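Local atomic coordinates of receptor-like protein kinase ANXUR1 (PDB entry 6FIG), a protein that probably senses extracellular signals at the plant cell surface through tandem malectin-like domains and relays them through a cytoplasmic serine/threonine kinase during reproduction. Residues 62-67 and 151-156; 102-107 and 126-131; 111-116 and 120-125; 163-168 and 281-286. All blocks are in the same frame, centred on the assembly; numbering follows the deposited sequence.

How the contacts relate
Strand 62-67 packs by side chains against 151-156, in strand 151-161, in contact 1, closing a loop of 83 residues within which contacts 2 and 3 both nest. In contact 2 the chain at 102-107 meets 126-131; inside that loop, contact 3 packs helix 111-116 on 120-125, which leads into strand 122-128, also used by contact 2. L105 of contact 2 touches K124 of contact 3. Contact 4 follows in series: 163-168, just beyond strand 151-161, meets 281-286 more than a hundred residues later. It abuts contact 2 where F165 lies against S127, so the segment leaving the first three contacts connects them to strands of the C-terminal half.

Contact 1: residues 62-67 and 151-156; sequences ATYEIP and AFINGI. With CA (calcium ion), chain I.
The terminal methyl of I156 sits over one face of the Y64 ring, and this CH-pi contact is the centre of the packing between the two sheets. CD1 lies 3.8 Å from the centroid of the Y64 ring and only 18° off its normal, displaced toward the CE2 side of the rim, where I156 CD1 to Y64 CE2 is 3.6 Å. With CG1 of I156 anti to its carbonyl carbon (chi1 -60°) and the chain extended beyond it, the methyl projects from its strand onto the ring. The hydroxyl end of the ring arrives beside I153, with Y64 OH 3.7 Å from I153 CG2. That is a van der Waals approach; the hydroxyl itself hydrogen-bonds to D25. A looser contact at the other end, I66 CD1 to I156 CG2 at 4.4 Å, completes the row. Between the two isoleucines of the second strand, N154 and G155 form a classic beta bulge opposite Y79, and N154 O binds the calcium ion at 2.4 Å. S7, C8, P51 and T54 also bind this metal, which ties the bulge to the end of strand 4-7 and to the chain at 51-54. The contact lies in the buried interior between two layers of a beta-sandwich, as expected of a malectin-like domain: strand 62-67 pairs with 135-142 in one sheet, while 151-161 runs between 54-58 and 73-80 in the other.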
loop_
_atom_site.group_PDB
_atom_site.type_symbol
_atom_site.label_atom_id
_atom_site.label_comp_id
_atom_site.label_asym_id
_atom_site.label_seq_id
_atom_site.Cartn_x
_atom_site.Cartn_y
_atom_site.Cartn_z
ATOM N N ALA A 62 -16.150 5.702 -25.901
ATOM C CA ALA A 62 -14.750 5.922 -25.579
ATOM C C ALA A 62 -14.262 4.751 -24.761
ATOM O O ALA A 62 -15.043 4.142 -24.009
ATOM C CB ALA A 62 -14.603 7.225 -24.803
ATOM N N THR A 63 -12.982 4.420 -24.897
ATOM C CA THR A 63 -12.408 3.266 -24.193
ATOM C C THR A 63 -11.113 3.668 -23.497
ATOM O O THR A 63 -10.275 4.388 -24.086
ATOM C CB THR A 63 -12.126 2.098 -25.164
ATOM O OG1 THR A 63 -13.348 1.703 -25.807
ATOM C CG2 THR A 63 -11.500 0.888 -24.435
ATOM N N TYR A 64 -10.958 3.197 -22.261
ATOM C CA TYR A 64 -9.683 3.157 -21.558
ATOM C C TYR A 64 -9.049 1.780 -21.750
ATOM O O TYR A 64 -9.759 0.771 -21.788
ATOM C CB TYR A 64 -9.851 3.344 -20.060
ATOM C CG TYR A 64 -10.373 4.695 -19.640
ATOM C CD1 TYR A 64 -9.506 5.708 -19.263
ATOM C CD2 TYR A 64 -11.719 4.942 -19.601
ATOM C CE1 TYR A 64 -9.975 6.934 -18.844
ATOM C CE2 TYR A 64 -12.214 6.173 -19.207
ATOM C CZ TYR A 64 -11.328 7.164 -18.826
ATOM O OH TYR A 64 -11.805 8.373 -18.428
ATOM N N GLU A 65 -7.724 1.746 -21.809
ATOM C CA GLU A 65 -6.963 0.505 -21.788
ATOM C C GLU A 65 -5.976 0.563 -20.628
ATOM O O GLU A 65 -5.107 1.443 -20.576
ATOM C CB GLU A 65 -6.259 0.263 -23.121
ATOM C CG GLU A 65 -7.225 -0.236 -24.186
ATOM C CD GLU A 65 -6.569 -0.640 -25.503
ATOM O OE1 GLU A 65 -5.327 -0.682 -25.601
ATOM O OE2 GLU A 65 -7.327 -0.921 -26.449
ATOM N N ILE A 66 -6.122 -0.374 -19.691
ATOM C CA ILE A 66 -5.318 -0.375 -18.482
ATOM C C ILE A 66 -4.497 -1.664 -18.438
ATOM O O ILE A 66 -5.073 -2.749 -18.496
ATOM C CB ILE A 66 -6.238 -0.214 -17.259
ATOM C CG1 ILE A 66 -6.761 1.242 -17.259
ATOM C CG2 ILE A 66 -5.510 -0.522 -15.951
ATOM C CD1 ILE A 66 -7.882 1.487 -16.312
ATOM N N PRO A 67 -3.161 -1.555 -18.310
ATOM C CA PRO A 67 -2.374 -2.784 -18.229
ATOM C C PRO A 67 -2.661 -3.576 -16.952
ATOM O O PRO A 67 -2.746 -2.992 -15.877
ATOM C CB PRO A 67 -0.917 -2.284 -18.244
ATOM C CG PRO A 67 -0.970 -0.890 -18.731
ATOM C CD PRO A 67 -2.299 -0.355 -18.305
ATOM N N ALA A 151 -22.229 10.058 -21.458
ATOM C CA ALA A 151 -21.635 9.297 -20.355
ATOM C C ALA A 151 -20.672 10.197 -19.616
ATOM O O ALA A 151 -20.171 11.185 -20.153
ATOM C CB ALA A 151 -20.940 8.056 -20.887
ATOM N N PHE A 152 -20.398 9.858 -18.369
ATOM C CA PHE A 152 -19.404 10.584 -17.593
ATOM C C PHE A 152 -18.796 9.651 -16.586
ATOM O O PHE A 152 -19.354 8.585 -16.277
ATOM C CB PHE A 152 -19.999 11.837 -16.912
ATOM C CG PHE A 152 -20.876 11.545 -15.737
ATOM C CD1 PHE A 152 -22.169 11.061 -15.914
ATOM C CD2 PHE A 152 -20.413 11.731 -14.441
ATOM C CE1 PHE A 152 -22.979 10.771 -14.826
ATOM C CE2 PHE A 152 -21.215 11.445 -13.349
ATOM C CZ PHE A 152 -22.496 10.962 -13.536
ATOM N N ILE A 153 -17.636 10.049 -16.089
ATOM C CA ILE A 153 -16.919 9.269 -15.073
ATOM C C ILE A 153 -16.078 10.253 -14.263
ATOM O O ILE A 153 -15.468 11.165 -14.826
ATOM C CB ILE A 153 -16.045 8.166 -15.741
ATOM C CG1 ILE A 153 -15.308 7.296 -14.708
ATOM C CG2 ILE A 153 -15.065 8.758 -16.757
ATOM C CD1 ILE A 153 -16.209 6.393 -13.880
ATOM N N ASN A 154 -16.049 10.078 -12.946
ATOM C CA ASN A 154 -15.225 10.934 -12.080
ATOM C C ASN A 154 -13.936 10.276 -11.624
ATOM O O ASN A 154 -12.906 10.944 -11.462
ATOM C CB ASN A 154 -16.023 11.387 -10.876
ATOM C CG ASN A 154 -17.252 12.164 -11.274
ATOM O OD1 ASN A 154 -18.305 11.577 -11.498
ATOM N ND2 ASN A 154 -17.118 13.483 -11.391
ATOM N N GLY A 155 -13.978 8.960 -11.448
ATOM C CA GLY A 155 -12.821 8.221 -10.988
ATOM C C GLY A 155 -12.873 6.765 -11.377
ATOM O O GLY A 155 -13.954 6.173 -11.470
ATOM N N ILE A 156 -11.697 6.201 -11.605
ATOM C CA ILE A 156 -11.552 4.771 -11.906
ATOM C C ILE A 156 -10.428 4.202 -11.053
ATOM O O ILE A 156 -9.347 4.757 -11.048
ATOM C CB ILE A 156 -11.252 4.524 -13.402
ATOM C CG1 ILE A 156 -12.387 5.058 -14.276
ATOM C CG2 ILE A 156 -11.046 3.037 -13.671
ATOM C CD1 ILE A 156 -12.100 5.024 -15.765
HETATM CA CA CA I . -12.275 13.262 -11.226
#

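Contact 2: residues 102-107 and 126-131; sequences VTLLSN and YSLAPT. With NAG (2-acetamido-2-deoxy-beta-D-glucopyranose), chain C.
L104 lays its whole side chain along the Y126 ring. From the backbone outward, CB comes first over the phenol end, 3.8 Å from Y126 CZ. The torsion at chi1 (-52°) sets CG beside the backbone N, and from there the two methyls divide. CD1 lies near the CD2 side of the ring, with L104 CD1 to Y126 CD2 at 4.0 Å. CD2 covers the same face nearer CD1 and CG, making a CH-pi contact 4.0 Å from the centroid of the Y126 ring and 15° off its normal. That second methyl also reaches the next inward-pointing residue of the partner strand, L104 CD2 to L128 CD2 being 4.3 Å. At the far end of the ring L105 approaches nearly at a right angle, its CD2 3.4 Å from Y126 OH. A classic beta bulge at L104 and L105, set against V97, probably helps two successive leucines to meet one tyrosine. The strands run antiparallel, at 173°, but their axes are 10.3 Å apart, so they face each other across the sandwich interior. Beyond the corner at 106-107, N107 carries an N-linked sugar. The chemistry is thus mainly apolar, with one polar exception: one water in the ring plane donates to L104 O at 2.7 Å and joins it to Y126 OH, bridging the two segments, whose direct contact is otherwise van der Waals.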
loop_
_atom_site.group_PDB
_atom_site.type_symbol
_atom_site.label_atom_id
_atom_site.label_comp_id
_atom_site.label_asym_id
_atom_site.label_seq_id
_atom_site.Cartn_x
_atom_site.Cartn_y
_atom_site.Cartn_z
ATOM N N VAL A 102 -17.516 -8.121 -20.046
ATOM C CA VAL A 102 -18.480 -8.109 -18.922
ATOM C C VAL A 102 -19.238 -6.772 -18.952
ATOM O O VAL A 102 -18.610 -5.711 -18.892
ATOM C CB VAL A 102 -17.766 -8.290 -17.548
ATOM C CG1 VAL A 102 -18.782 -8.386 -16.416
ATOM C CG2 VAL A 102 -16.887 -9.547 -17.539
ATOM N N THR A 103 -20.558 -6.814 -19.039
ATOM C CA THR A 103 -21.366 -5.607 -18.919
ATOM C C THR A 103 -21.595 -5.294 -17.452
ATOM O O THR A 103 -22.158 -6.120 -16.709
ATOM C CB THR A 103 -22.715 -5.721 -19.641
ATOM O OG1 THR A 103 -22.497 -5.916 -21.052
ATOM C CG2 THR A 103 -23.542 -4.451 -19.441
ATOM N N LEU A 104 -21.150 -4.120 -17.027
ATOM C CA LEU A 104 -21.256 -3.668 -15.642
ATOM C C LEU A 104 -22.490 -2.831 -15.433
ATOM O O LEU A 104 -23.230 -3.016 -14.449
ATOM C CB LEU A 104 -20.018 -2.840 -15.251
ATOM C CG LEU A 104 -18.685 -3.522 -15.544
ATOM C CD1 LEU A 104 -17.539 -2.598 -15.199
ATOM C CD2 LEU A 104 -18.537 -4.857 -14.839
ATOM N N LEU A 105 -22.685 -1.869 -16.328
ATOM C CA LEU A 105 -23.770 -0.918 -16.235
ATOM C C LEU A 105 -24.425 -0.804 -17.593
ATOM O O LEU A 105 -23.744 -0.884 -18.614
ATOM C CB LEU A 105 -23.230 0.433 -15.804
ATOM C CG LEU A 105 -22.600 0.500 -14.429
ATOM C CD1 LEU A 105 -21.833 1.815 -14.272
ATOM C CD2 LEU A 105 -23.651 0.342 -13.360
ATOM N N SER A 106 -25.742 -0.609 -17.627
ATOM C CA SER A 106 -26.502 -0.557 -18.877
ATOM C C SER A 106 -27.702 0.338 -18.643
ATOM O O SER A 106 -28.408 0.160 -17.639
ATOM C CB SER A 106 -26.958 -1.950 -19.323
ATOM O OG SER A 106 -27.710 -1.907 -20.535
ATOM N N ASN A 107 -27.907 1.321 -19.514
ATOM C CA ASN A 107 -28.946 2.339 -19.311
ATOM C C ASN A 107 -28.860 3.014 -17.934
ATOM O O ASN A 107 -29.875 3.359 -17.314
ATOM C CB ASN A 107 -30.325 1.704 -19.489
ATOM C CG ASN A 107 -31.426 2.738 -19.605
ATOM O OD1 ASN A 107 -31.335 3.678 -20.393
ATOM N ND2 ASN A 107 -32.465 2.572 -18.805
ATOM N N TYR A 126 -16.593 -3.784 -8.518
ATOM C CA TYR A 126 -16.688 -5.087 -9.147
ATOM C C TYR A 126 -15.429 -5.875 -8.873
ATOM O O TYR A 126 -14.357 -5.303 -8.721
ATOM C CB TYR A 126 -16.899 -4.931 -10.652
ATOM C CG TYR A 126 -18.049 -4.050 -10.975
ATOM C CD1 TYR A 126 -19.358 -4.563 -11.043
ATOM C CD2 TYR A 126 -17.878 -2.690 -11.187
ATOM C CE1 TYR A 126 -20.431 -3.744 -11.304
ATOM C CE2 TYR A 126 -18.940 -1.862 -11.446
ATOM C CZ TYR A 126 -20.223 -2.385 -11.504
ATOM O OH TYR A 126 -21.289 -1.571 -11.730
ATOM N N SER A 127 -15.552 -7.200 -8.837
ATOM C CA SER A 127 -14.421 -8.092 -8.784
ATOM C C SER A 127 -14.448 -8.937 -10.042
ATOM O O SER A 127 -15.365 -9.753 -10.244
ATOM C CB SER A 127 -14.411 -8.984 -7.545
ATOM O OG SER A 127 -13.293 -9.860 -7.587
ATOM N N LEU A 128 -13.462 -8.697 -10.896
ATOM C CA LEU A 128 -13.413 -9.279 -12.233
ATOM C C LEU A 128 -12.516 -10.499 -12.249
ATOM O O LEU A 128 -11.329 -10.411 -11.888
ATOM C CB LEU A 128 -12.894 -8.240 -13.224
ATOM C CG LEU A 128 -13.713 -6.943 -13.287
ATOM C CD1 LEU A 128 -13.070 -5.976 -14.279
ATOM C CD2 LEU A 128 -15.171 -7.219 -13.650
ATOM N N ALA A 129 -13.055 -11.635 -12.685
ATOM C CA ALA A 129 -12.255 -12.846 -12.814
ATOM C C ALA A 129 -11.097 -12.672 -13.801
ATOM O O ALA A 129 -11.164 -11.823 -14.702
ATOM C CB ALA A 129 -13.128 -14.031 -13.237
ATOM N N PRO A 130 -10.047 -13.491 -13.657
ATOM C CA PRO A 130 -8.930 -13.411 -14.596
ATOM C C PRO A 130 -9.400 -13.512 -16.048
ATOM O O PRO A 130 -10.246 -14.360 -16.350
ATOM C CB PRO A 130 -8.068 -14.613 -14.226
ATOM C CG PRO A 130 -8.363 -14.880 -12.791
ATOM C CD PRO A 130 -9.780 -14.419 -12.547
ATOM N N THR A 131 -8.850 -12.626 -16.878
ATOM C CA THR A 131 -9.196 -12.420 -18.288
ATOM C C THR A 131 -8.288 -13.176 -19.258
ATOM O O THR A 131 -8.625 -13.298 -20.438
ATOM C CB THR A 131 -9.025 -10.916 -18.649
ATOM O OG1 THR A 131 -7.704 -10.459 -18.271
ATOM C CG2 THR A 131 -10.043 -10.060 -17.971
HETATM C C1 NAG C . -33.610 3.457 -18.774
HETATM C C2 NAG C . -34.836 2.740 -19.321
HETATM C C3 NAG C . -36.100 3.567 -19.104
HETATM C C4 NAG C . -36.208 4.046 -17.660
HETATM C C5 NAG C . -34.935 4.780 -17.259
HETATM C C6 NAG C . -34.937 5.251 -15.805
HETATM C C7 NAG C . -34.271 1.327 -21.256
HETATM C C8 NAG C . -34.090 1.320 -22.744
HETATM N N2 NAG C . -34.627 2.504 -20.739
HETATM O O3 NAG C . -37.254 2.801 -19.459
HETATM O O4 NAG C . -37.337 4.936 -17.581
HETATM O O5 NAG C . -33.822 3.902 -17.436
HETATM O O6 NAG C . -34.989 4.128 -14.923
HETATM O O7 NAG C . -34.116 0.322 -20.597
HETATM O O HOH W 1 -23.732 -2.880 -11.813
#

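Contact 3: residues 111-116 and 120-125; sequences AITCQA and AYLVKE
C114 and L122 make the tightest apolar contact between helix 111-116 and the chain that follows it, SG of C114 lying 3.5 Å from CG of L122. The sulfur also rests against the backbone ahead of the strand, at 3.9 Å from A120 C. One helix position earlier, T113 presents its methyl to the same leucine, with T113 CG2 3.8 Å from L122 CD1. The two branches of L122 are thus shared: CD1 goes to T113, while CD2 lies near both C114 and T113. In T113, OG1 stands beside the backbone N (chi1 -53°), which places CG2 anti to that nitrogen and toward the leucine, while OG1 faces a water. That water donates to T113 OG1 at 2.8 Å and accepts from K124 NZ at 3.0 Å, a polar bridge beside the apolar patch. T113 OG1 also hydrogen-bonds to S109 O, just ahead of the helix. F108 extends the packing, touching T113, L122 and K124. The helix axis crosses strand 122-125 at 107°, and the short turn between them turns the chain so that the strand runs across the helix it has just left. Strand 122-128 then pairs with 73-80 on one side and 185-192 on the other, while the helix follows strand 102-108 of the facing sheet.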
loop_
_atom_site.group_PDB
_atom_site.type_symbol
_atom_site.label_atom_id
_atom_site.label_comp_id
_atom_site.label_asym_id
_atom_site.label_seq_id
_atom_site.Cartn_x
_atom_site.Cartn_y
_atom_site.Cartn_z
ATOM N N ALA A 111 -27.915 10.022 -11.833
ATOM C CA ALA A 111 -28.815 11.004 -11.216
ATOM C C ALA A 111 -29.949 10.300 -10.473
ATOM O O ALA A 111 -30.150 10.530 -9.277
ATOM C CB ALA A 111 -29.364 11.955 -12.268
ATOM N N ILE A 112 -30.652 9.411 -11.172
ATOM C CA ILE A 112 -31.769 8.659 -10.575
ATOM C C ILE A 112 -31.312 7.745 -9.433
ATOM O O ILE A 112 -31.985 7.649 -8.388
ATOM C CB ILE A 112 -32.541 7.851 -11.657
ATOM C CG1 ILE A 112 -33.268 8.811 -12.600
ATOM C CG2 ILE A 112 -33.542 6.884 -11.036
ATOM C CD1 ILE A 112 -33.785 8.167 -13.869
ATOM N N THR A 113 -30.184 7.074 -9.622
ATOM C CA THR A 113 -29.650 6.187 -8.586
ATOM C C THR A 113 -29.325 6.981 -7.318
ATOM O O THR A 113 -29.699 6.561 -6.216
ATOM C CB THR A 113 -28.436 5.400 -9.096
ATOM O OG1 THR A 113 -28.803 4.732 -10.309
ATOM C CG2 THR A 113 -27.970 4.371 -8.053
ATOM N N CYS A 114 -28.674 8.131 -7.482
ATOM C CA CYS A 114 -28.335 9.022 -6.364
ATOM C C CYS A 114 -29.569 9.543 -5.632
ATOM O O CYS A 114 -29.600 9.549 -4.399
ATOM C CB CYS A 114 -27.458 10.181 -6.835
ATOM S SG CYS A 114 -25.739 9.656 -7.033
ATOM N N GLN A 115 -30.590 9.940 -6.387
ATOM C CA GLN A 115 -31.855 10.408 -5.794
ATOM C C GLN A 115 -32.514 9.306 -4.946
ATOM O O GLN A 115 -32.923 9.557 -3.806
ATOM C CB GLN A 115 -32.806 10.876 -6.886
ATOM C CG GLN A 115 -34.034 11.623 -6.384
ATOM C CD GLN A 115 -34.929 12.081 -7.521
ATOM O OE1 GLN A 115 -34.703 11.737 -8.687
ATOM N NE2 GLN A 115 -35.955 12.857 -7.191
ATOM N N ALA A 116 -32.584 8.089 -5.491
ATOM C CA ALA A 116 -33.174 6.936 -4.776
ATOM C C ALA A 116 -32.438 6.585 -3.489
ATOM O O ALA A 116 -33.064 6.253 -2.488
ATOM C CB ALA A 116 -33.236 5.717 -5.688
ATOM N N ALA A 120 -25.280 11.747 -2.629
ATOM C CA ALA A 120 -24.868 12.649 -3.715
ATOM C C ALA A 120 -23.807 12.058 -4.655
ATOM O O ALA A 120 -23.525 12.649 -5.702
ATOM C CB ALA A 120 -24.374 13.970 -3.147
ATOM N N TYR A 121 -23.235 10.918 -4.293
ATOM C CA TYR A 121 -22.189 10.250 -5.082
ATOM C C TYR A 121 -22.357 8.729 -5.004
ATOM O O TYR A 121 -23.031 8.225 -4.106
ATOM C CB TYR A 121 -20.803 10.667 -4.571
ATOM C CG TYR A 121 -20.566 10.298 -3.131
ATOM C CD1 TYR A 121 -21.016 11.118 -2.101
ATOM C CD2 TYR A 121 -19.936 9.106 -2.795
ATOM C CE1 TYR A 121 -20.826 10.771 -0.774
ATOM C CE2 TYR A 121 -19.743 8.746 -1.467
ATOM C CZ TYR A 121 -20.189 9.585 -0.467
ATOM O OH TYR A 121 -20.003 9.243 0.854
ATOM N N LEU A 122 -21.748 8.014 -5.945
ATOM C CA LEU A 122 -21.812 6.543 -6.015
ATOM C C LEU A 122 -20.428 5.989 -6.266
ATOM O O LEU A 122 -19.648 6.579 -7.016
ATOM C CB LEU A 122 -22.684 6.070 -7.191
ATOM C CG LEU A 122 -24.102 6.601 -7.304
ATOM C CD1 LEU A 122 -24.705 6.229 -8.647
ATOM C CD2 LEU A 122 -24.980 6.101 -6.171
ATOM N N VAL A 123 -20.135 4.835 -5.662
ATOM C CA VAL A 123 -18.968 4.054 -6.011
ATOM C C VAL A 123 -19.474 2.649 -6.356
ATOM O O VAL A 123 -20.025 1.941 -5.496
ATOM C CB VAL A 123 -17.923 3.967 -4.887
ATOM C CG1 VAL A 123 -16.671 3.255 -5.386
ATOM C CG2 VAL A 123 -17.600 5.348 -4.323
ATOM N N LYS A 124 -19.338 2.265 -7.611
ATOM C CA LYS A 124 -19.674 0.935 -8.066
ATOM C C LYS A 124 -18.396 0.124 -7.989
ATOM O O LYS A 124 -17.365 0.556 -8.481
ATOM C CB LYS A 124 -20.192 0.940 -9.506
ATOM C CG LYS A 124 -21.429 1.780 -9.764
ATOM C CD LYS A 124 -22.685 1.163 -9.216
ATOM C CE LYS A 124 -23.888 1.931 -9.755
ATOM N NZ LYS A 124 -25.188 1.360 -9.369
ATOM N N GLU A 125 -18.432 -1.061 -7.370
ATOM C CA GLU A 125 -17.253 -1.874 -7.224
ATOM C C GLU A 125 -17.529 -3.269 -7.742
ATOM O O GLU A 125 -18.573 -3.875 -7.381
ATOM C CB GLU A 125 -16.830 -1.959 -5.755
ATOM C CG GLU A 125 -15.598 -2.812 -5.516
ATOM C CD GLU A 125 -15.240 -2.935 -4.057
ATOM O OE1 GLU A 125 -15.697 -3.912 -3.461
ATOM O OE2 GLU A 125 -14.494 -2.093 -3.511
HETATM O O HOH W 2 -27.799 2.120 -10.605
#

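Contact 4: residues 163-168 and 281-286; sequences ELFDTA and ILRLHF
L164 and R283 meet where the segment that leads, consistent with a tandem malectin-like architecture, from the first beta-sandwich to the second passes a strand of the latter. The carbonyl oxygen of L164 takes both terminal nitrogens of the arginine, end-on, in a forked pair of hydrogen bonds: R283 NH2 to L164 O is 2.8 Å, and R283 NH1 to L164 O is 3.1 Å. The oxygen lies almost in the guanidinium plane, although NH2 sits in the carbonyl plane whereas NH1 is tilted 30° from it. R283 extends from the strand with CG anti to its backbone N, then bends at chi3 (-75°) to swing its end toward the carbonyl. NE is engaged by D331 in a salt bridge and Y329 adds a cation-pi contact, so the buried group is held from several sides and its charge is probably well compensated. Next along the chain, F165 crosses the arginine at about a right angle, CD1 of F165 being 4.0 Å from R283 NH2; its ring also meets F370 edge-to-face. Past D166, strand 167-170 begins, pairing with 327-336 and so joining the sheet that contains 278-287. There A168 points toward the partner strand, and its CB rests 4.0 Å from I281 CG1.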
loop_
_atom_site.group_PDB
_atom_site.type_symbol
_atom_site.label_atom_id
_atom_site.label_comp_id
_atom_site.label_asym_id
_atom_site.label_seq_id
_atom_site.Cartn_x
_atom_site.Cartn_y
_atom_site.Cartn_z
ATOM N N GLU A 163 -7.526 -14.253 -4.985
ATOM C CA GLU A 163 -8.731 -15.040 -5.242
ATOM C C GLU A 163 -9.459 -15.315 -3.937
ATOM O O GLU A 163 -9.275 -16.350 -3.310
ATOM C CB GLU A 163 -8.370 -16.343 -5.952
ATOM C CG GLU A 163 -7.804 -16.112 -7.339
ATOM C CD GLU A 163 -8.840 -15.709 -8.383
ATOM O OE1 GLU A 163 -10.055 -15.618 -8.098
ATOM O OE2 GLU A 163 -8.407 -15.491 -9.531
ATOM N N LEU A 164 -10.289 -14.368 -3.536
ATOM C CA LEU A 164 -10.932 -14.424 -2.230
ATOM C C LEU A 164 -12.287 -15.118 -2.279
ATOM O O LEU A 164 -12.966 -15.174 -1.251
ATOM C CB LEU A 164 -11.099 -13.027 -1.661
ATOM C CG LEU A 164 -9.752 -12.350 -1.343
ATOM C CD1 LEU A 164 -10.036 -10.976 -0.760
ATOM C CD2 LEU A 164 -8.900 -13.180 -0.418
ATOM N N PHE A 165 -12.672 -15.641 -3.454
ATOM C CA PHE A 165 -13.989 -16.253 -3.666
ATOM C C PHE A 165 -13.820 -17.707 -4.048
ATOM O O PHE A 165 -12.941 -18.067 -4.813
ATOM C CB PHE A 165 -14.742 -15.517 -4.773
ATOM C CG PHE A 165 -14.894 -14.043 -4.497
ATOM C CD1 PHE A 165 -15.792 -13.608 -3.536
ATOM C CD2 PHE A 165 -14.078 -13.119 -5.125
ATOM C CE1 PHE A 165 -15.932 -12.242 -3.256
ATOM C CE2 PHE A 165 -14.203 -11.765 -4.861
ATOM C CZ PHE A 165 -15.121 -11.321 -3.913
ATOM N N ASP A 166 -14.659 -18.556 -3.485
ATOM C CA ASP A 166 -14.680 -19.964 -3.854
ATOM C C ASP A 166 -16.161 -20.370 -3.895
ATOM O O ASP A 166 -16.981 -19.615 -4.441
ATOM C CB ASP A 166 -13.838 -20.785 -2.875
ATOM C CG ASP A 166 -13.512 -22.160 -3.408
ATOM O OD1 ASP A 166 -13.017 -22.257 -4.559
ATOM O OD2 ASP A 166 -13.743 -23.143 -2.682
ATOM N N THR A 167 -16.544 -21.484 -3.288
ATOM C CA THR A 167 -17.917 -21.938 -3.375
ATOM C C THR A 167 -18.777 -21.313 -2.283
ATOM O O THR A 167 -18.283 -20.886 -1.232
ATOM C CB THR A 167 -18.016 -23.473 -3.324
ATOM O OG1 THR A 167 -17.558 -23.939 -2.052
ATOM C CG2 THR A 167 -17.199 -24.101 -4.399
ATOM N N ALA A 168 -20.077 -21.278 -2.539
ATOM C CA ALA A 168 -21.067 -20.794 -1.589
ATOM C C ALA A 168 -22.179 -21.821 -1.490
ATOM O O ALA A 168 -22.563 -22.410 -2.498
ATOM C CB ALA A 168 -21.632 -19.463 -2.060
ATOM N N ILE A 281 -24.249 -13.831 -3.251
ATOM C CA ILE A 281 -23.492 -14.509 -2.211
ATOM C C ILE A 281 -23.516 -13.599 -1.009
ATOM O O ILE A 281 -23.163 -12.424 -1.101
ATOM C CB ILE A 281 -22.047 -14.809 -2.648
ATOM C CG1 ILE A 281 -22.065 -15.848 -3.753
ATOM C CG2 ILE A 281 -21.207 -15.325 -1.461
ATOM C CD1 ILE A 281 -20.727 -16.031 -4.418
ATOM N N LEU A 282 -23.916 -14.142 0.145
ATOM C CA LEU A 282 -23.766 -13.455 1.417
ATOM C C LEU A 282 -22.602 -14.108 2.131
ATOM O O LEU A 282 -22.601 -15.323 2.359
ATOM C CB LEU A 282 -25.010 -13.572 2.294
ATOM C CG LEU A 282 -26.226 -12.757 1.885
ATOM C CD1 LEU A 282 -26.897 -13.354 0.649
ATOM C CD2 LEU A 282 -27.198 -12.692 3.050
ATOM N N ARG A 283 -21.614 -13.292 2.447
ATOM C CA ARG A 283 -20.447 -13.692 3.217
ATOM C C ARG A 283 -20.608 -13.190 4.635
ATOM O O ARG A 283 -20.593 -11.991 4.873
ATOM C CB ARG A 283 -19.168 -13.106 2.602
ATOM C CG ARG A 283 -17.947 -13.515 3.396
ATOM C CD ARG A 283 -16.668 -13.254 2.638
ATOM N NE ARG A 283 -16.538 -14.266 1.620
ATOM C CZ ARG A 283 -15.506 -14.404 0.809
ATOM N NH1 ARG A 283 -14.468 -13.552 0.873
ATOM N NH2 ARG A 283 -15.492 -15.423 -0.034
ATOM N N LEU A 284 -20.800 -14.126 5.581
ATOM C CA LEU A 284 -20.982 -13.778 6.978
ATOM C C LEU A 284 -19.672 -13.989 7.686
ATOM O O LEU A 284 -19.097 -15.063 7.600
ATOM C CB LEU A 284 -22.076 -14.653 7.612
ATOM C CG LEU A 284 -23.516 -14.201 7.340
ATOM C CD1 LEU A 284 -23.907 -14.215 5.883
ATOM C CD2 LEU A 284 -24.460 -15.104 8.115
ATOM N N HIS A 285 -19.203 -12.945 8.353
ATOM C CA HIS A 285 -17.941 -12.964 9.069
ATOM C C HIS A 285 -18.209 -13.151 10.566
ATOM O O HIS A 285 -19.035 -12.429 11.141
ATOM C CB HIS A 285 -17.201 -11.639 8.868
ATOM C CG HIS A 285 -16.729 -11.412 7.470
ATOM N ND1 HIS A 285 -15.479 -11.798 7.038
ATOM C CD2 HIS A 285 -17.341 -10.844 6.414
ATOM C CE1 HIS A 285 -15.343 -11.459 5.769
ATOM N NE2 HIS A 285 -16.450 -10.871 5.368
ATOM N N PHE A 286 -17.474 -14.080 11.169
ATOM C CA PHE A 286 -17.654 -14.395 12.596
ATOM C C PHE A 286 -16.336 -14.438 13.333
ATOM O O PHE A 286 -15.335 -14.868 12.785
ATOM C CB PHE A 286 -18.314 -15.754 12.784
ATOM C CG PHE A 286 -19.662 -15.889 12.163
ATOM C CD1 PHE A 286 -20.807 -15.414 12.809
ATOM C CD2 PHE A 286 -19.822 -16.601 10.965
ATOM C CE1 PHE A 286 -22.061 -15.606 12.254
ATOM C CE2 PHE A 286 -21.072 -16.782 10.415
ATOM C CZ PHE A 286 -22.198 -16.301 11.060
#